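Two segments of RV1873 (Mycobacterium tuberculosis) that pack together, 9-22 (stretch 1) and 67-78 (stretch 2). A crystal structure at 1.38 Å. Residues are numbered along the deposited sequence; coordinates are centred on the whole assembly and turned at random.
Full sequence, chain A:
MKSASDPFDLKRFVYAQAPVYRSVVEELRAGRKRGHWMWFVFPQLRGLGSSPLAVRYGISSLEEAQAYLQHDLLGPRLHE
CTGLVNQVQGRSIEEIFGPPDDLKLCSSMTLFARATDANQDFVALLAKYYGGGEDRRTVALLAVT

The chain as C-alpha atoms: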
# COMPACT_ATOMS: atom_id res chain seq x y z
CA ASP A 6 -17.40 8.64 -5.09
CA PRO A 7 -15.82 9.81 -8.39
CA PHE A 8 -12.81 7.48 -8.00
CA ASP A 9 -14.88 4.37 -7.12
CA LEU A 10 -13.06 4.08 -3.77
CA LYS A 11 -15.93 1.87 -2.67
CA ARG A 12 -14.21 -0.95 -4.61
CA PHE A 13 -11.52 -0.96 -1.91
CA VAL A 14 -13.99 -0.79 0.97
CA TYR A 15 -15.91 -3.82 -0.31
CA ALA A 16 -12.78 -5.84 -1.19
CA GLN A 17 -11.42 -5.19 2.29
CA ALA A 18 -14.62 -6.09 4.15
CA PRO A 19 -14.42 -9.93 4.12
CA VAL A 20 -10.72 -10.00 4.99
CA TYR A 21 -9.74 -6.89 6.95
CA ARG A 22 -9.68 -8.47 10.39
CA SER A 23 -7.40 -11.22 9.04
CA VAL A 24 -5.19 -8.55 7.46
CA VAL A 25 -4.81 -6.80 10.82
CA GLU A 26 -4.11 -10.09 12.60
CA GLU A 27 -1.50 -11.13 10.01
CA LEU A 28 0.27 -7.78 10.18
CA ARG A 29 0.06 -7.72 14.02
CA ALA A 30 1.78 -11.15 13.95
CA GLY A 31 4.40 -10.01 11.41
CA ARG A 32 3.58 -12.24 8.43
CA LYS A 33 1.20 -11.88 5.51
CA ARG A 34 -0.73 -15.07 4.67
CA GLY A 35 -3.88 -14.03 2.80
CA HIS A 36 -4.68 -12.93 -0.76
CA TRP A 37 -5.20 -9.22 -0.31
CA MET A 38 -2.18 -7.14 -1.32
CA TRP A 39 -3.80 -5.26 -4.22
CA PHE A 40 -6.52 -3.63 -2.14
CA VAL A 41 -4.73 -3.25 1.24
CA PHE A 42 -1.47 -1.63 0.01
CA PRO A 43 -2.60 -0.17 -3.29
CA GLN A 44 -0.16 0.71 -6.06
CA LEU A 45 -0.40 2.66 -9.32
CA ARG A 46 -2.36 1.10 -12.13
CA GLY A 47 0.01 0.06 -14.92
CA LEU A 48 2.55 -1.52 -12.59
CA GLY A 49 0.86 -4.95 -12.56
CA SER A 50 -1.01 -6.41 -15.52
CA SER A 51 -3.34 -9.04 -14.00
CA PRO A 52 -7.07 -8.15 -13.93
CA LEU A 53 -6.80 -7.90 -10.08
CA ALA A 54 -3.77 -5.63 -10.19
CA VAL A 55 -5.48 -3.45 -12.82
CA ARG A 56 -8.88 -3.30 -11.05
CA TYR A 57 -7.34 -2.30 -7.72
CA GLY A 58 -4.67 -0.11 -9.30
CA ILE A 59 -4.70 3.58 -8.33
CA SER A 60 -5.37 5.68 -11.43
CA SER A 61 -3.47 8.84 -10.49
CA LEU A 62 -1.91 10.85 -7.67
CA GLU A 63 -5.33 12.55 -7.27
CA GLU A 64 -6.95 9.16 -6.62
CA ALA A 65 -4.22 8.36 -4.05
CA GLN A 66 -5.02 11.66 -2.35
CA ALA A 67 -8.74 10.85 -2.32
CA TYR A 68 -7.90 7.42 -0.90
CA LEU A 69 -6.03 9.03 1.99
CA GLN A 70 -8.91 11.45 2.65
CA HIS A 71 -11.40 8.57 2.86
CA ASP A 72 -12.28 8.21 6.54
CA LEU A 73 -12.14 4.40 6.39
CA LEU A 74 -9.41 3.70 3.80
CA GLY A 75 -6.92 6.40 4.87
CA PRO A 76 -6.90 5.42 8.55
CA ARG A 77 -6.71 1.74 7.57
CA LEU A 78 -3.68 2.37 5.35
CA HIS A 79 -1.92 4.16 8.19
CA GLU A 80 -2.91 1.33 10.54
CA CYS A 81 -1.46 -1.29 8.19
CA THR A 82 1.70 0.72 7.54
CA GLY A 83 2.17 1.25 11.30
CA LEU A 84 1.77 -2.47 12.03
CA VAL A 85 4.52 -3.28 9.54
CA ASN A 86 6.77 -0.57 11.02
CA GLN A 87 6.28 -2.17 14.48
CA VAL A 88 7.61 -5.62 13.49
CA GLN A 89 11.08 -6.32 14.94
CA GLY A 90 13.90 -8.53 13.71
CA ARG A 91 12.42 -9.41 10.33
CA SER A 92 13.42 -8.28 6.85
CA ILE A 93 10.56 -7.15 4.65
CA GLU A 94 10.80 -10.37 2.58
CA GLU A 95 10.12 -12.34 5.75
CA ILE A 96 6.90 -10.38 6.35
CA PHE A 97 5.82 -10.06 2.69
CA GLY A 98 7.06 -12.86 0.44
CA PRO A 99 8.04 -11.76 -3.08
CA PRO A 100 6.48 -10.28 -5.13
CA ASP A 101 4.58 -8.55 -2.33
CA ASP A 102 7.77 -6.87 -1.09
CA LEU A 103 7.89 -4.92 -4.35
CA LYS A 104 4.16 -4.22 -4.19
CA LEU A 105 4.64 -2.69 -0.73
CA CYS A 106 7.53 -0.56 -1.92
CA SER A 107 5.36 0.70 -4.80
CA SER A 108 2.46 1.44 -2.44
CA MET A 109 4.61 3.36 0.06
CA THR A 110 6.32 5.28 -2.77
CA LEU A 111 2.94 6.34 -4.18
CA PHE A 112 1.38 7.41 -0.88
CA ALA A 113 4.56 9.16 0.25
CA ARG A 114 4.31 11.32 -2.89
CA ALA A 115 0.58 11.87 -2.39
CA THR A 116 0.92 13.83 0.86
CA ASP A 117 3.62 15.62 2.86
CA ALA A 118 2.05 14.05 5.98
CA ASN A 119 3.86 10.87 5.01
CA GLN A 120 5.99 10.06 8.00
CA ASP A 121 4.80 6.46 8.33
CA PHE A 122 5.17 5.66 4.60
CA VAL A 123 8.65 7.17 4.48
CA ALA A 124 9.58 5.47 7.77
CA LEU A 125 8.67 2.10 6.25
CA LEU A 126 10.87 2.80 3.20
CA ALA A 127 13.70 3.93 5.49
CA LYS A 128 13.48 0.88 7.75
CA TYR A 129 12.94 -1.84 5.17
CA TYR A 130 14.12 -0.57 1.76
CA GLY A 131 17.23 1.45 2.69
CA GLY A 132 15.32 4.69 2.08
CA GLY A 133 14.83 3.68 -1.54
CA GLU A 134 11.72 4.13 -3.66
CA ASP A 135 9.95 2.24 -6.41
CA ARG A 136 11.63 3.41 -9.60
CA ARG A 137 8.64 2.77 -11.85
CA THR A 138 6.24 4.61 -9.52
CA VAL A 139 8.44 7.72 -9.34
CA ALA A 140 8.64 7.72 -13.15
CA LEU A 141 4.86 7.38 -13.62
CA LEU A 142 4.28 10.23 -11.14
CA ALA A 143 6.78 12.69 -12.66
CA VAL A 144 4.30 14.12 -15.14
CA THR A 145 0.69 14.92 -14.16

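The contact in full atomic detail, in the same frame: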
# COMPACT_ATOMS: atom_id res chain seq x y z
N ASP A 9 -14.45 5.75 -7.42
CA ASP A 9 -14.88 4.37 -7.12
C ASP A 9 -14.03 3.76 -5.98
O ASP A 9 -13.60 2.60 -6.04
CB ASP A 9 -14.86 3.50 -8.38
CG ASP A 9 -15.50 2.13 -8.18
OD1 ASP A 9 -16.36 2.00 -7.29
OD2 ASP A 9 -15.11 1.20 -8.91
N LEU A 10 -13.80 4.56 -4.94
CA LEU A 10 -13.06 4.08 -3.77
C LEU A 10 -13.83 2.99 -3.06
O LEU A 10 -13.25 2.18 -2.33
CB LEU A 10 -12.73 5.22 -2.79
CG LEU A 10 -11.81 6.30 -3.35
CD1 LEU A 10 -11.66 7.41 -2.32
CD2 LEU A 10 -10.44 5.75 -3.77
N LYS A 11 -15.14 2.94 -3.27
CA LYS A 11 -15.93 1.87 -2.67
C LYS A 11 -15.40 0.48 -3.04
O LYS A 11 -15.55 -0.46 -2.26
CB LYS A 11 -17.42 2.03 -2.97
CG LYS A 11 -17.85 1.72 -4.40
CD LYS A 11 -19.36 1.78 -4.55
CE LYS A 11 -19.78 1.66 -6.01
NZ LYS A 11 -19.52 0.32 -6.60
N ARG A 12 -14.76 0.34 -4.21
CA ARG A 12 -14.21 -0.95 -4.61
C ARG A 12 -13.23 -1.47 -3.55
O ARG A 12 -13.18 -2.67 -3.28
CB ARG A 12 -13.58 -0.89 -6.01
CG ARG A 12 -12.19 -0.26 -6.14
CD ARG A 12 -11.88 -0.11 -7.63
NE ARG A 12 -10.53 0.39 -7.94
CZ ARG A 12 -10.16 1.67 -7.84
NH1 ARG A 12 -11.01 2.58 -7.39
NH2 ARG A 12 -8.92 2.04 -8.17
N PHE A 13 -12.47 -0.55 -2.94
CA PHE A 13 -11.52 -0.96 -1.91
C PHE A 13 -12.23 -1.31 -0.61
O PHE A 13 -11.89 -2.29 0.04
CB PHE A 13 -10.47 0.13 -1.66
CG PHE A 13 -9.57 0.41 -2.83
CD1 PHE A 13 -8.53 -0.46 -3.14
CD2 PHE A 13 -9.75 1.56 -3.59
CE1 PHE A 13 -7.70 -0.19 -4.21
CE2 PHE A 13 -8.92 1.84 -4.67
CZ PHE A 13 -7.88 0.97 -4.96
N VAL A 14 -13.25 -0.52 -0.25
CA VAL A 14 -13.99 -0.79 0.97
C VAL A 14 -14.61 -2.20 0.92
O VAL A 14 -14.50 -2.95 1.87
CB VAL A 14 -15.10 0.27 1.22
CG1 VAL A 14 -15.98 -0.12 2.41
CG2 VAL A 14 -14.49 1.66 1.42
N TYR A 15 -15.23 -2.54 -0.20
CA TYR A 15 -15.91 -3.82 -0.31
C TYR A 15 -14.95 -5.00 -0.45
O TYR A 15 -15.26 -6.09 0.01
CB TYR A 15 -16.93 -3.81 -1.46
CG TYR A 15 -17.97 -2.70 -1.38
CD1 TYR A 15 -18.53 -2.33 -0.17
CD2 TYR A 15 -18.39 -2.05 -2.53
CE1 TYR A 15 -19.48 -1.31 -0.10
CE2 TYR A 15 -19.35 -1.04 -2.48
CZ TYR A 15 -19.89 -0.69 -1.27
OH TYR A 15 -20.83 0.31 -1.19
N ALA A 16 -13.81 -4.79 -1.11
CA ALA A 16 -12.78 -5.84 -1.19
C ALA A 16 -12.18 -6.11 0.18
O ALA A 16 -11.91 -7.25 0.54
CB ALA A 16 -11.67 -5.44 -2.18
N GLN A 17 -11.98 -5.05 0.95
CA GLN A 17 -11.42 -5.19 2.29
C GLN A 17 -12.37 -5.87 3.28
O GLN A 17 -11.92 -6.57 4.18
CB GLN A 17 -10.99 -3.84 2.85
CG GLN A 17 -9.74 -3.25 2.19
CD GLN A 17 -9.37 -1.90 2.79
OE1 GLN A 17 -10.01 -1.43 3.73
NE2 GLN A 17 -8.35 -1.26 2.24
N ALA A 18 -13.67 -5.67 3.11
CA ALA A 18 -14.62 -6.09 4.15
C ALA A 18 -14.48 -7.54 4.62
O ALA A 18 -14.35 -7.75 5.82
CB ALA A 18 -16.06 -5.78 3.76
N PRO A 19 -14.48 -8.51 3.68
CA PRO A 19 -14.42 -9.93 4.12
C PRO A 19 -13.11 -10.35 4.76
O PRO A 19 -13.06 -11.42 5.40
CB PRO A 19 -14.62 -10.72 2.82
CG PRO A 19 -15.17 -9.74 1.84
CD PRO A 19 -14.58 -8.42 2.21
N VAL A 20 -12.06 -9.57 4.57
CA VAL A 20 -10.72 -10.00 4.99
C VAL A 20 -10.00 -9.07 5.97
O VAL A 20 -8.93 -9.43 6.47
CB VAL A 20 -9.79 -10.25 3.79
CG1 VAL A 20 -10.36 -11.34 2.87
CG2 VAL A 20 -9.53 -8.96 3.03
N TYR A 21 -10.55 -7.89 6.25
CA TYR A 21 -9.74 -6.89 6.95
C TYR A 21 -9.27 -7.32 8.33
O TYR A 21 -8.13 -7.03 8.72
CB TYR A 21 -10.41 -5.50 6.99
CG TYR A 21 -9.41 -4.44 7.40
CD1 TYR A 21 -8.33 -4.12 6.58
CD2 TYR A 21 -9.51 -3.82 8.65
CE1 TYR A 21 -7.39 -3.18 6.97
CE2 TYR A 21 -8.56 -2.86 9.05
CZ TYR A 21 -7.51 -2.57 8.20
OH TYR A 21 -6.57 -1.64 8.57
N ARG A 22 -10.13 -8.02 9.07
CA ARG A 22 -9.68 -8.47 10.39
C ARG A 22 -8.49 -9.42 10.24
O ARG A 22 -7.54 -9.34 11.01
CB ARG A 22 -10.80 -9.13 11.20
CG ARG A 22 -10.35 -9.59 12.61
CD ARG A 22 -10.02 -8.40 13.49
NE ARG A 22 -9.52 -8.78 14.81
CZ ARG A 22 -9.42 -7.95 15.84
NH1 ARG A 22 -9.78 -6.67 15.70
NH2 ARG A 22 -8.95 -8.38 17.01
N ALA A 67 -7.36 11.16 -2.73
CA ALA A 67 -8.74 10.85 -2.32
C ALA A 67 -8.80 9.62 -1.41
O ALA A 67 -9.59 9.57 -0.46
CB ALA A 67 -9.61 10.66 -3.54
N TYR A 68 -7.96 8.64 -1.70
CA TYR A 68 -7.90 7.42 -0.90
C TYR A 68 -7.50 7.75 0.54
O TYR A 68 -8.12 7.29 1.51
CB TYR A 68 -6.89 6.47 -1.56
CG TYR A 68 -6.83 5.07 -0.98
CD1 TYR A 68 -7.38 3.98 -1.68
CD2 TYR A 68 -6.22 4.83 0.25
CE1 TYR A 68 -7.31 2.71 -1.16
CE2 TYR A 68 -6.16 3.55 0.78
CZ TYR A 68 -6.72 2.50 0.07
OH TYR A 68 -6.69 1.21 0.55
N LEU A 69 -6.48 8.60 0.68
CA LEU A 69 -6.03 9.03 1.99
C LEU A 69 -7.07 9.84 2.75
O LEU A 69 -7.14 9.77 3.97
CB LEU A 69 -4.74 9.83 1.87
CG LEU A 69 -3.50 9.03 1.47
CD1 LEU A 69 -2.36 9.99 1.27
CD2 LEU A 69 -3.15 8.01 2.53
N GLN A 70 -7.87 10.63 2.03
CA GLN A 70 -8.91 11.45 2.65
C GLN A 70 -10.08 10.61 3.14
O GLN A 70 -10.82 11.02 4.04
CB GLN A 70 -9.45 12.47 1.66
CG GLN A 70 -8.52 13.62 1.33
CD GLN A 70 -9.10 14.52 0.25
OE1 GLN A 70 -9.56 14.04 -0.80
NE2 GLN A 70 -9.08 15.82 0.50
N HIS A 71 -10.26 9.44 2.53
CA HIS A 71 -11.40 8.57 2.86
C HIS A 71 -11.30 8.15 4.32
O HIS A 71 -10.26 7.65 4.75
CB HIS A 71 -11.40 7.35 1.94
CG HIS A 71 -12.66 6.54 2.00
ND1 HIS A 71 -12.95 5.70 3.05
CD2 HIS A 71 -13.69 6.44 1.14
CE1 HIS A 71 -14.12 5.13 2.84
NE2 HIS A 71 -14.59 5.55 1.69
N ASP A 72 -12.37 8.36 5.09
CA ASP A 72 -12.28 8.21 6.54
C ASP A 72 -12.24 6.75 7.03
O ASP A 72 -12.06 6.48 8.23
CB ASP A 72 -13.41 8.99 7.24
CG ASP A 72 -13.13 9.24 8.72
OD1 ASP A 72 -11.96 9.47 9.09
OD2 ASP A 72 -14.10 9.19 9.52
N LEU A 73 -12.39 5.80 6.10
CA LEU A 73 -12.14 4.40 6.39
C LEU A 73 -10.79 3.96 5.80
O LEU A 73 -9.94 3.44 6.52
CB LEU A 73 -13.27 3.49 5.89
CG LEU A 73 -13.17 2.05 6.41
CD1 LEU A 73 -13.57 1.98 7.88
CD2 LEU A 73 -14.01 1.09 5.57
N LEU A 74 -10.60 4.21 4.51
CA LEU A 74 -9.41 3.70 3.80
C LEU A 74 -8.10 4.36 4.22
O LEU A 74 -7.08 3.69 4.32
CB LEU A 74 -9.60 3.84 2.29
CG LEU A 74 -10.77 3.07 1.68
CD1 LEU A 74 -10.97 3.46 0.23
CD2 LEU A 74 -10.58 1.58 1.82
N GLY A 75 -8.12 5.68 4.42
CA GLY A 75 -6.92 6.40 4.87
C GLY A 75 -6.46 5.90 6.22
O GLY A 75 -5.31 5.46 6.36
N PRO A 76 -7.32 5.96 7.25
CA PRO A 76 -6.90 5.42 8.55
C PRO A 76 -6.45 3.97 8.49
O PRO A 76 -5.50 3.59 9.19
CB PRO A 76 -8.15 5.59 9.42
CG PRO A 76 -8.80 6.80 8.84
CD PRO A 76 -8.64 6.62 7.34
N ARG A 77 -7.11 3.14 7.69
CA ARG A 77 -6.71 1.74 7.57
C ARG A 77 -5.31 1.61 6.97
O ARG A 77 -4.51 0.78 7.41
CB ARG A 77 -7.72 0.94 6.75
CG ARG A 77 -8.94 0.54 7.53
CD ARG A 77 -9.83 -0.35 6.70
NE ARG A 77 -10.98 -0.78 7.48
CZ ARG A 77 -11.94 -1.56 7.02
NH1 ARG A 77 -11.92 -2.00 5.77
NH2 ARG A 77 -12.94 -1.91 7.82
N LEU A 78 -5.00 2.42 5.96
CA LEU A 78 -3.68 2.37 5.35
C LEU A 78 -2.59 2.77 6.33
O LEU A 78 -1.51 2.17 6.38
CB LEU A 78 -3.63 3.22 4.07
CG LEU A 78 -2.29 3.22 3.33
CD1 LEU A 78 -1.93 1.81 2.85
CD2 LEU A 78 -2.31 4.15 2.14
O HOH W 1 -6.76 1.09 3.21

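The two stretches meet along one side of the helix that carries Phe 13, Val 14 and Gln 17, whose axis passes that of helix 74-78 at 11.6 Å and at an angle of 56°. The contact runs from Leu 10 opposite Tyr 68, through Val 14 opposite Leu 74, to Tyr 21 opposite Arg 77, and buries 605 Å² in all.

At one end, Leu 10 is the bump that fills the hollow at the end of helix 67-70. Its CD1 lies 3.5 Å from Ala 67 O and 4.0 Å from Ala 67 CB, while its CD2 reaches to 4.1 Å from CD1 of Tyr 68. The imidazole of His 71 helps to line this hollow, with CD2 4.1 Å from CD1 of Leu 10. That ring is held in place by capping: His 71 ND1 accepts hydrogen bonds from the backbone N atoms of Leu 73 and Leu 74, both at 3.1 Å, as the chain turns into the next helix.

Leu 74 is the reciprocal knob. Its CD1 packs 3.9 Å from CB of Leu 10, and its CD2 lies 3.8 Å from CB of Phe 13 and 3.9 Å from CG2 of Val 14, so the branched end sits among the side chains of Leu 10, Phe 13 and Val 14, with Gln 17 OE1 also 3.6 Å from Leu 74 CD2. Beside it, Tyr 68 directs its ring edge at the face of Phe 13, with centroids 5.0 Å apart and planes at 80°.

Polar chemistry takes over farther along. A water receives a hydrogen bond from Gln 17 NE2 (3.0 Å), donates one to Leu 74 O (2.8 Å) and bonds Tyr 68 OH (2.7 Å), filling a gap the side chains leave. Arg 77 extends across the contact, its guanidinium flat on the Tyr 21 ring (planes at 9°) in a cation-pi stack, while NH1 donates to Gln 17 OE1 at 2.9 Å. Because that bond lies near the guanidinium plane, it leaves the face free for the tyrosine.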